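Local coordinates for surface antigen protein 2 (Candida albicans, PDB 4Y7S) that binds haem outside the cell as a secreted CFEM haemophore and helps the fungus take iron from human haemoglobin during hyphal growth, at residues S39-P44 / G49-I54; A88-W91 / W95-P98; P27-E32 / G71-N76. One frame throughout, in Å; residues are numbered along the deposited sequence.

Contact 1: S39-P44 / G49-I54. With HEB (heme b/c), chain D.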
loop_
_atom_site.group_PDB
_atom_site.type_symbol
_atom_site.label_atom_id
_atom_site.label_comp_id
_atom_site.label_asym_id
_atom_site.label_seq_id
_atom_site.Cartn_x
_atom_site.Cartn_y
_atom_site.Cartn_z
ATOM N N SER A 39 7.519 -11.798 2.190
ATOM C CA SER A 39 7.994 -11.422 3.516
ATOM C C SER A 39 7.685 -9.968 3.911
ATOM O O SER A 39 7.642 -9.648 5.093
ATOM C CB SER A 39 9.504 -11.682 3.589
ATOM O OG SER A 39 10.207 -10.870 2.659
ATOM N N SER A 40 7.446 -9.098 2.931
ATOM C CA SER A 40 7.102 -7.702 3.209
ATOM C C SER A 40 5.585 -7.511 3.284
ATOM O O SER A 40 5.094 -6.378 3.311
ATOM C CB SER A 40 7.687 -6.779 2.141
ATOM O OG SER A 40 9.102 -6.787 2.183
ATOM N N THR A 41 4.848 -8.618 3.341
ATOM C CA THR A 41 3.394 -8.553 3.452
ATOM C C THR A 41 2.952 -9.050 4.824
ATOM O O THR A 41 3.708 -9.722 5.523
ATOM C CB THR A 41 2.666 -9.404 2.393
ATOM O OG1 THR A 41 2.749 -10.788 2.748
ATOM C CG2 THR A 41 3.246 -9.213 1.008
ATOM N N PRO A 42 1.723 -8.701 5.219
ATOM C CA PRO A 42 1.106 -9.285 6.417
ATOM C C PRO A 42 0.434 -10.636 6.130
ATOM O O PRO A 42 -0.334 -11.110 6.955
ATOM C CB PRO A 42 0.054 -8.248 6.788
ATOM C CG PRO A 42 -0.389 -7.698 5.416
ATOM C CD PRO A 42 0.854 -7.693 4.579
ATOM N N CYS A 43 0.695 -11.213 4.956
ATOM C CA CYS A 43 -0.014 -12.420 4.503
ATOM C C CYS A 43 0.661 -13.700 4.945
ATOM O O CYS A 43 1.882 -13.830 4.781
ATOM C CB CYS A 43 -0.090 -12.467 2.978
ATOM S SG CYS A 43 -0.819 -11.050 2.144
ATOM N N PRO A 44 -0.118 -14.675 5.440
ATOM C CA PRO A 44 0.482 -16.003 5.407
ATOM C C PRO A 44 0.897 -16.323 3.986
ATOM O O PRO A 44 0.167 -15.969 3.060
ATOM C CB PRO A 44 -0.650 -16.924 5.886
ATOM C CG PRO A 44 -1.578 -16.047 6.617
ATOM C CD PRO A 44 -1.511 -14.714 5.922
ATOM N N GLY A 49 -5.898 -15.053 -1.316
ATOM C CA GLY A 49 -6.677 -13.831 -1.197
ATOM C C GLY A 49 -5.878 -12.660 -0.670
ATOM O O GLY A 49 -5.949 -11.564 -1.216
ATOM N N CYS A 50 -5.102 -12.882 0.389
ATOM C CA CYS A 50 -4.275 -11.806 0.918
ATOM C C CYS A 50 -3.239 -11.326 -0.124
ATOM O O CYS A 50 -3.066 -10.129 -0.332
ATOM C CB CYS A 50 -3.574 -12.263 2.193
ATOM S SG CYS A 50 -2.645 -10.972 3.028
ATOM N N LEU A 51 -2.607 -12.252 -0.829
ATOM C CA LEU A 51 -1.579 -11.888 -1.805
ATOM C C LEU A 51 -2.172 -11.260 -3.074
ATOM O O LEU A 51 -1.442 -10.708 -3.906
ATOM C CB LEU A 51 -0.745 -13.118 -2.159
ATOM C CG LEU A 51 0.076 -13.655 -0.996
ATOM C CD1 LEU A 51 0.729 -14.975 -1.350
ATOM C CD2 LEU A 51 1.106 -12.659 -0.548
ATOM N N CYS A 52 -3.490 -11.351 -3.218
ATOM C CA CYS A 52 -4.216 -10.665 -4.289
ATOM C C CYS A 52 -4.533 -9.201 -3.972
ATOM O O CYS A 52 -4.871 -8.428 -4.878
ATOM C CB CYS A 52 -5.532 -11.391 -4.580
ATOM S SG CYS A 52 -5.333 -12.995 -5.393
ATOM N N VAL A 53 -4.431 -8.809 -2.704
ATOM C CA VAL A 53 -4.876 -7.482 -2.329
ATOM C C VAL A 53 -3.799 -6.596 -1.701
ATOM O O VAL A 53 -4.078 -5.447 -1.415
ATOM C CB VAL A 53 -6.108 -7.536 -1.356
ATOM C CG1 VAL A 53 -7.198 -8.396 -1.956
ATOM C CG2 VAL A 53 -5.737 -8.034 0.051
ATOM N N ILE A 54 -2.597 -7.110 -1.445
ATOM C CA ILE A 54 -1.559 -6.259 -0.862
ATOM C C ILE A 54 -0.766 -5.611 -2.004
ATOM O O ILE A 54 -0.015 -6.304 -2.689
ATOM C CB ILE A 54 -0.596 -7.037 0.065
ATOM C CG1 ILE A 54 -1.360 -7.742 1.199
ATOM C CG2 ILE A 54 0.462 -6.091 0.635
ATOM C CD1 ILE A 54 -2.131 -6.784 2.122
HETATM FE FE HEB D . -6.279 -14.121 4.852
HETATM C CHA HEB D . -6.307 -16.846 6.948
HETATM C CHB HEB D . -8.657 -15.668 2.885
HETATM C CHC HEB D . -6.954 -11.142 3.243
HETATM C CHD HEB D . -4.381 -12.355 7.066
HETATM N NA HEB D . -7.325 -15.931 4.920
HETATM C C1A HEB D . -7.128 -16.924 5.846
HETATM C C2A HEB D . -7.948 -18.052 5.478
HETATM C C3A HEB D . -8.603 -17.729 4.356
HETATM C C4A HEB D . -8.221 -16.382 3.983
HETATM C CMA HEB D . -9.604 -18.595 3.554
HETATM C CAA HEB D . -8.034 -19.381 6.273
HETATM C CBA HEB D . -9.349 -19.399 7.052
HETATM C CGA HEB D . -9.553 -20.727 7.744
HETATM O O1A HEB D . -10.726 -21.139 7.930
HETATM O O2A HEB D . -8.553 -21.375 8.117
HETATM N NB HEB D . -7.570 -13.534 3.431
HETATM C C1B HEB D . -8.404 -14.329 2.663
HETATM C C2B HEB D . -8.957 -13.516 1.594
HETATM C C3B HEB D . -8.458 -12.285 1.724
HETATM C C4B HEB D . -7.599 -12.278 2.853
HETATM C CMB HEB D . -9.923 -14.002 0.499
HETATM C CAB HEB D . -8.681 -11.007 0.895
HETATM C CBB HEB D . -9.742 -10.843 0.118
HETATM N NC HEB D . -5.815 -12.118 5.116
HETATM C C1C HEB D . -6.103 -11.069 4.290
HETATM C C2C HEB D . -5.365 -9.885 4.695
HETATM C C3C HEB D . -4.640 -10.245 5.755
HETATM C C4C HEB D . -4.919 -11.642 6.036
HETATM C CMC HEB D . -5.452 -8.523 3.953
HETATM C CAC HEB D . -3.669 -9.422 6.621
HETATM C CBC HEB D . -3.593 -8.099 6.509
HETATM N ND HEB D . -5.515 -14.517 6.729
HETATM C C1D HEB D . -4.674 -13.652 7.412
HETATM C C2D HEB D . -4.103 -14.339 8.542
HETATM C C3D HEB D . -4.715 -15.735 8.511
HETATM C C4D HEB D . -5.568 -15.756 7.352
HETATM C CMD HEB D . -3.110 -13.763 9.569
HETATM C CAD HEB D . -4.429 -16.901 9.474
HETATM C CBD HEB D . -5.365 -16.927 10.670
HETATM C CGD HEB D . -4.791 -17.888 11.685
HETATM O O1D HEB D . -3.768 -18.577 11.383
HETATM O O2D HEB D . -5.360 -17.957 12.810
#
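The loop 39-44 comes closest to segment 49-54, mostly helical, at Cys43 and Cys50, whose CA atoms are 5.6 Å apart, and the segments are wider apart at Thr41 and Ile54. A disulfide closes the gap: SG of Cys43 and SG of Cys50 are bonded at 2.0 Å with a chi3 of -79°. With its sulfur anti to the backbone N (chi1 -175°), Cys50 reaches out from the helix toward the loop, and the same sulfur lies 3.4 Å from C2C of the haem. The Cys43 sulfur touches CG1 of Ile54, 3.5 Å from SG, and the CD2 methyl of Leu51. Pro42 and Ile54 meet tip to tip, CG of the proline 3.8 Å from CD1 of the isoleucine, and the same proline CG lies 3.4 Å from CBC of a haem vinyl. Thr41 shapes the loop from within: its OG1 accepts from the backbone N of Cys43 in an ST turn and also hydrogen-bonds to O of Thr38. Pro44 lays CG and CD against one pyrrole of the haem, and Val53 touches the porphyrin rim. Asp47, the axial ligand of the haem iron, lies in the short connection between the segments and hydrogen-bonds through OD1 to N of Cys50. Through Pro42, Pro44, Cys50 and Val53, the disulfide-linked loop and helix form part of the haem site of the CFEM helical basket.

Contact 2: A88-W91 / W95-P98. With HEB (heme b/c), chain D.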
loop_
_atom_site.group_PDB
_atom_site.type_symbol
_atom_site.label_atom_id
_atom_site.label_comp_id
_atom_site.label_asym_id
_atom_site.label_seq_id
_atom_site.Cartn_x
_atom_site.Cartn_y
_atom_site.Cartn_z
ATOM N N ALA A 88 -10.694 -17.043 -5.152
ATOM C CA ALA A 88 -10.311 -17.025 -3.740
ATOM C C ALA A 88 -11.299 -16.223 -2.898
ATOM O O ALA A 88 -11.233 -16.274 -1.665
ATOM C CB ALA A 88 -8.928 -16.458 -3.571
ATOM N N GLY A 89 -12.175 -15.466 -3.559
ATOM C CA GLY A 89 -13.235 -14.717 -2.893
ATOM C C GLY A 89 -12.984 -13.218 -2.807
ATOM O O GLY A 89 -13.729 -12.501 -2.162
ATOM N N VAL A 90 -11.952 -12.740 -3.484
ATOM C CA VAL A 90 -11.636 -11.326 -3.460
ATOM C C VAL A 90 -12.690 -10.551 -4.236
ATOM O O VAL A 90 -13.253 -11.054 -5.208
ATOM C CB VAL A 90 -10.245 -11.040 -4.065
ATOM C CG1 VAL A 90 -9.913 -9.581 -3.941
ATOM C CG2 VAL A 90 -9.182 -11.855 -3.376
ATOM N N TRP A 91 -12.935 -9.319 -3.801
ATOM C CA TRP A 91 -13.861 -8.408 -4.470
ATOM C C TRP A 91 -13.279 -7.811 -5.748
ATOM O O TRP A 91 -12.060 -7.740 -5.923
ATOM C CB TRP A 91 -14.254 -7.276 -3.515
ATOM C CG TRP A 91 -13.040 -6.561 -2.960
ATOM C CD1 TRP A 91 -12.425 -5.450 -3.474
ATOM C CD2 TRP A 91 -12.285 -6.936 -1.801
ATOM N NE1 TRP A 91 -11.340 -5.110 -2.699
ATOM C CE2 TRP A 91 -11.235 -6.004 -1.663
ATOM C CE3 TRP A 91 -12.399 -7.969 -0.859
ATOM C CZ2 TRP A 91 -10.304 -6.074 -0.625
ATOM C CZ3 TRP A 91 -11.477 -8.034 0.177
ATOM C CH2 TRP A 91 -10.441 -7.094 0.281
ATOM N N TRP A 95 -7.724 -8.800 -8.674
ATOM C CA TRP A 95 -6.279 -8.671 -8.528
ATOM C C TRP A 95 -5.997 -7.188 -8.303
ATOM O O TRP A 95 -6.076 -6.387 -9.226
ATOM C CB TRP A 95 -5.548 -9.236 -9.741
ATOM C CG TRP A 95 -4.047 -9.264 -9.586
ATOM C CD1 TRP A 95 -3.343 -9.773 -8.535
ATOM C CD2 TRP A 95 -3.079 -8.780 -10.518
ATOM N NE1 TRP A 95 -2.004 -9.618 -8.742
ATOM C CE2 TRP A 95 -1.808 -9.018 -9.958
ATOM C CE3 TRP A 95 -3.157 -8.166 -11.777
ATOM C CZ2 TRP A 95 -0.632 -8.658 -10.602
ATOM C CZ3 TRP A 95 -1.987 -7.816 -12.415
ATOM C CH2 TRP A 95 -0.739 -8.071 -11.833
ATOM N N ILE A 96 -5.722 -6.816 -7.059
ATOM C CA ILE A 96 -5.735 -5.406 -6.683
ATOM C C ILE A 96 -4.360 -4.783 -6.840
ATOM O O ILE A 96 -3.509 -4.940 -5.978
ATOM C CB ILE A 96 -6.164 -5.198 -5.206
ATOM C CG1 ILE A 96 -7.418 -6.016 -4.834
ATOM C CG2 ILE A 96 -6.379 -3.720 -4.924
ATOM C CD1 ILE A 96 -8.704 -5.584 -5.487
ATOM N N ILE A 97 -4.175 -4.013 -7.909
ATOM C CA ILE A 97 -2.877 -3.405 -8.199
ATOM C C ILE A 97 -2.955 -1.898 -8.200
ATOM O O ILE A 97 -4.018 -1.322 -8.423
ATOM C CB ILE A 97 -2.317 -3.877 -9.567
ATOM C CG1 ILE A 97 -3.322 -3.647 -10.700
ATOM C CG2 ILE A 97 -1.943 -5.311 -9.495
ATOM C CD1 ILE A 97 -2.776 -4.012 -12.100
ATOM N N PRO A 98 -1.812 -1.242 -7.978
ATOM C CA PRO A 98 -1.768 0.215 -8.094
ATOM C C PRO A 98 -2.209 0.714 -9.492
ATOM O O PRO A 98 -2.016 0.005 -10.489
ATOM C CB PRO A 98 -0.298 0.525 -7.874
ATOM C CG PRO A 98 0.249 -0.650 -7.123
ATOM C CD PRO A 98 -0.499 -1.813 -7.628
HETATM FE FE HEB D . -6.279 -14.121 4.852
HETATM C CHA HEB D . -6.307 -16.846 6.948
HETATM C CHB HEB D . -8.657 -15.668 2.885
HETATM C CHC HEB D . -6.954 -11.142 3.243
HETATM C CHD HEB D . -4.381 -12.355 7.066
HETATM N NA HEB D . -7.325 -15.931 4.920
HETATM C C1A HEB D . -7.128 -16.924 5.846
HETATM C C2A HEB D . -7.948 -18.052 5.478
HETATM C C3A HEB D . -8.603 -17.729 4.356
HETATM C C4A HEB D . -8.221 -16.382 3.983
HETATM C CMA HEB D . -9.604 -18.595 3.554
HETATM C CAA HEB D . -8.034 -19.381 6.273
HETATM C CBA HEB D . -9.349 -19.399 7.052
HETATM C CGA HEB D . -9.553 -20.727 7.744
HETATM O O1A HEB D . -10.726 -21.139 7.930
HETATM O O2A HEB D . -8.553 -21.375 8.117
HETATM N NB HEB D . -7.570 -13.534 3.431
HETATM C C1B HEB D . -8.404 -14.329 2.663
HETATM C C2B HEB D . -8.957 -13.516 1.594
HETATM C C3B HEB D . -8.458 -12.285 1.724
HETATM C C4B HEB D . -7.599 -12.278 2.853
HETATM C CMB HEB D . -9.923 -14.002 0.499
HETATM C CAB HEB D . -8.681 -11.007 0.895
HETATM C CBB HEB D . -9.742 -10.843 0.118
HETATM N NC HEB D . -5.815 -12.118 5.116
HETATM C C1C HEB D . -6.103 -11.069 4.290
HETATM C C2C HEB D . -5.365 -9.885 4.695
HETATM C C3C HEB D . -4.640 -10.245 5.755
HETATM C C4C HEB D . -4.919 -11.642 6.036
HETATM C CMC HEB D . -5.452 -8.523 3.953
HETATM C CAC HEB D . -3.669 -9.422 6.621
HETATM C CBC HEB D . -3.593 -8.099 6.509
HETATM N ND HEB D . -5.515 -14.517 6.729
HETATM C C1D HEB D . -4.674 -13.652 7.412
HETATM C C2D HEB D . -4.103 -14.339 8.542
HETATM C C3D HEB D . -4.715 -15.735 8.511
HETATM C C4D HEB D . -5.568 -15.756 7.352
HETATM C CMD HEB D . -3.110 -13.763 9.569
HETATM C CAD HEB D . -4.429 -16.901 9.474
HETATM C CBD HEB D . -5.365 -16.927 10.670
HETATM C CGD HEB D . -4.791 -17.888 11.685
HETATM O O1D HEB D . -3.768 -18.577 11.383
HETATM O O2D HEB D . -5.360 -17.957 12.810
#
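Trp91 and Ile96 meet at about a right angle, the isoleucine bringing only its terminal CD1 methyl to the indole, 3.9 Å from NE1. At the other end of the same indole, the six-membered ring bears on a haem vinyl, with CZ3 of Trp91 3.3 Å from CBB, so one side chain spans from the porphyrin rim to Ile96. The tryptophan's CG sits between its backbone N and carbonyl carbon (chi1 55°), which folds the ring back over its own neighbour: CG1 of Val90 lies 4.1 Å above the indole plane, offset toward the rim. The two methyls of Val90 divide their work, CG1 standing 4.4 Å from CG1 of Ile96 in a loose contact and CG2 turning to the vinyl at 3.7 Å from CBB. Ala87 of the second subunit touches Trp91. Upstream, Gly89, with positive phi, follows the preceding helix in a Schellman motif; O of Ala88 lies 3.4 Å from CMB of the haem. In this loop between helices 72-87 and 99-110, Val90 and Trp91, backed by Ile96, give a largely apolar lining to the haem edge at one vinyl of the CFEM pocket.

Contact 3: P27-E32 / G71-N76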
loop_
_atom_site.group_PDB
_atom_site.type_symbol
_atom_site.label_atom_id
_atom_site.label_comp_id
_atom_site.label_asym_id
_atom_site.label_seq_id
_atom_site.Cartn_x
_atom_site.Cartn_y
_atom_site.Cartn_z
ATOM N N PRO A 27 1.989 -17.273 -19.072
ATOM C CA PRO A 27 3.059 -17.273 -20.065
ATOM C C PRO A 27 4.394 -17.368 -19.362
ATOM O O PRO A 27 4.521 -16.964 -18.192
ATOM C CB PRO A 27 2.861 -15.948 -20.812
ATOM C CG PRO A 27 1.945 -15.153 -20.007
ATOM C CD PRO A 27 1.126 -16.088 -19.186
ATOM N N LYS A 28 5.364 -17.974 -20.033
ATOM C CA LYS A 28 6.663 -18.239 -19.416
ATOM C C LYS A 28 7.342 -16.960 -18.961
ATOM O O LYS A 28 8.118 -16.977 -18.002
ATOM C CB LYS A 28 7.582 -19.013 -20.378
ATOM C CG LYS A 28 7.004 -20.351 -20.843
ATOM C CD LYS A 28 6.482 -21.197 -19.667
ATOM C CE LYS A 28 5.808 -22.489 -20.133
ATOM N NZ LYS A 28 4.878 -23.045 -19.090
ATOM N N CYS A 29 7.067 -15.862 -19.654
ATOM C CA CYS A 29 7.704 -14.602 -19.322
ATOM C C CYS A 29 7.313 -14.132 -17.924
ATOM O O CYS A 29 8.074 -13.413 -17.295
ATOM C CB CYS A 29 7.363 -13.526 -20.348
ATOM S SG CYS A 29 5.630 -13.130 -20.512
ATOM N N ALA A 30 6.177 -14.598 -17.408
ATOM C CA ALA A 30 5.687 -14.129 -16.114
ATOM C C ALA A 30 6.075 -15.035 -14.962
ATOM O O ALA A 30 5.865 -14.674 -13.810
ATOM C CB ALA A 30 4.180 -13.989 -16.148
ATOM N N GLN A 31 6.655 -16.198 -15.251
ATOM C CA GLN A 31 6.951 -17.154 -14.182
ATOM C C GLN A 31 7.870 -16.571 -13.100
ATOM O O GLN A 31 7.587 -16.716 -11.906
ATOM C CB GLN A 31 7.552 -18.431 -14.747
ATOM C CG GLN A 31 6.501 -19.282 -15.470
ATOM C CD GLN A 31 7.042 -20.614 -15.964
ATOM O OE1 GLN A 31 6.290 -21.565 -16.133
ATOM N NE2 GLN A 31 8.348 -20.686 -16.189
ATOM N N GLU A 32 8.939 -15.881 -13.490
ATOM C CA GLU A 32 9.834 -15.323 -12.477
ATOM C C GLU A 32 9.132 -14.245 -11.657
ATOM O O GLU A 32 9.448 -14.039 -10.487
ATOM C CB GLU A 32 11.104 -14.722 -13.116
ATOM C CG GLU A 32 10.841 -13.566 -14.089
ATOM C CD GLU A 32 12.132 -12.994 -14.718
ATOM O OE1 GLU A 32 13.041 -12.547 -13.975
ATOM O OE2 GLU A 32 12.244 -13.010 -15.963
ATOM N N GLY A 71 2.240 -7.857 -25.305
ATOM C CA GLY A 71 1.092 -8.302 -26.083
ATOM C C GLY A 71 0.167 -9.231 -25.323
ATOM O O GLY A 71 -0.134 -9.018 -24.154
ATOM N N ALA A 72 -0.269 -10.285 -25.995
ATOM C CA ALA A 72 -1.230 -11.223 -25.424
ATOM C C ALA A 72 -0.725 -11.888 -24.151
ATOM O O ALA A 72 -1.529 -12.309 -23.311
ATOM C CB ALA A 72 -1.600 -12.266 -26.454
ATOM N N ASP A 73 0.594 -11.985 -23.986
ATOM C CA ASP A 73 1.157 -12.561 -22.770
ATOM C C ASP A 73 0.742 -11.727 -21.555
ATOM O O ASP A 73 0.453 -12.267 -20.480
ATOM C CB ASP A 73 2.686 -12.644 -22.853
ATOM C CG ASP A 73 3.163 -13.710 -23.805
ATOM O OD1 ASP A 73 2.349 -14.580 -24.184
ATOM O OD2 ASP A 73 4.349 -13.646 -24.210
ATOM N N VAL A 74 0.730 -10.407 -21.699
ATOM C CA VAL A 74 0.291 -9.551 -20.591
ATOM C C VAL A 74 -1.200 -9.789 -20.302
ATOM O O VAL A 74 -1.607 -10.035 -19.160
ATOM C CB VAL A 74 0.514 -8.057 -20.879
ATOM C CG1 VAL A 74 0.048 -7.232 -19.681
ATOM C CG2 VAL A 74 1.996 -7.776 -21.166
ATOM N N THR A 75 -2.002 -9.746 -21.363
ATOM C CA THR A 75 -3.440 -9.938 -21.261
ATOM C C THR A 75 -3.807 -11.291 -20.619
ATOM O O THR A 75 -4.656 -11.361 -19.728
ATOM C CB THR A 75 -4.060 -9.819 -22.644
ATOM O OG1 THR A 75 -3.734 -8.525 -23.176
ATOM C CG2 THR A 75 -5.564 -9.973 -22.589
ATOM N N ASN A 76 -3.158 -12.358 -21.068
ATOM C CA ASN A 76 -3.393 -13.684 -20.516
ATOM C C ASN A 76 -2.938 -13.799 -19.062
ATOM O O ASN A 76 -3.615 -14.413 -18.234
ATOM C CB ASN A 76 -2.706 -14.731 -21.395
ATOM C CG ASN A 76 -3.468 -15.000 -22.663
ATOM O OD1 ASN A 76 -4.686 -14.876 -22.684
ATOM N ND2 ASN A 76 -2.754 -15.311 -23.752
#
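Pro27 and Asp73 mark the nearest approach of the two backbones, with CA atoms 5.8 Å apart. Segment 27-32 is a coiled stretch whose residues 28-32 turn helically but lack a continuous helical bond pattern, although Ala30 N bonds to Pro27 O and Gln31 N to Lys28 O. Segment 71-76 is the first turn of helix 72-87, with Gly71 at the N-cap; its positive phi of 59° suits a glycine, and its carbonyl receives the N-H of Val74.

Almost all the side-chain contact is gathered on Asp73. Pro27 and Asp73 run antiparallel alongside each other, so that the pyrrolidine ring lies along both the aspartate side chain and its backbone. CG of Pro27 is 3.3 Å from the carbonyl O of Asp73, and CB of the proline is 3.7 Å from the carboxylate OD1. Cys29 comes to the same residue with its sulfur: SG is 3.8 Å from CB of Asp73 and 3.9 Å from OD2 of the same side chain. Asp73 holds its CG beside its own backbone N (chi1 -72°), which sets the carboxylate with OD1 toward Pro27 and OD2 toward Cys29. These are van der Waals contacts at the surface of the protein.

The covalent link is adjacent to them, since Cys29 is disulfide-bonded to Cys69, just ahead of helix 72-87. Ala30 packs on Val65 of helix 55-68, while Val74, directed away from the loop, packs on Leu105, Ala108 and Ala109 of helix 99-110. The contact places the loop after helix 19-22 against the start of helix 72-87, with helices 55-68 and 99-110 as its neighbours.

Overall arrangement
Contacts 1 and 2 adjoin, their centres 11 Å apart, and both line the haem pocket. They are joined by a probable hydrogen bond from Ile96 N to Cys52 O, at 2.8 Å, and by Val53 CG1, 3.6 Å from CG1 of Val90. Contact 1 lies beside the iron ligand Asp47, whereas the side chain of Val90 in contact 2 is about 8 Å from that of Asp47. Both also touch the second subunit. Contact 3 lies away from the haem site, across the chain's centre from the other two, with centres 22 Å from contact 1 and 19 Å from contact 2. In sequence, contact 1 is nested within the loop that contact 3 closes, and contact 2 follows both.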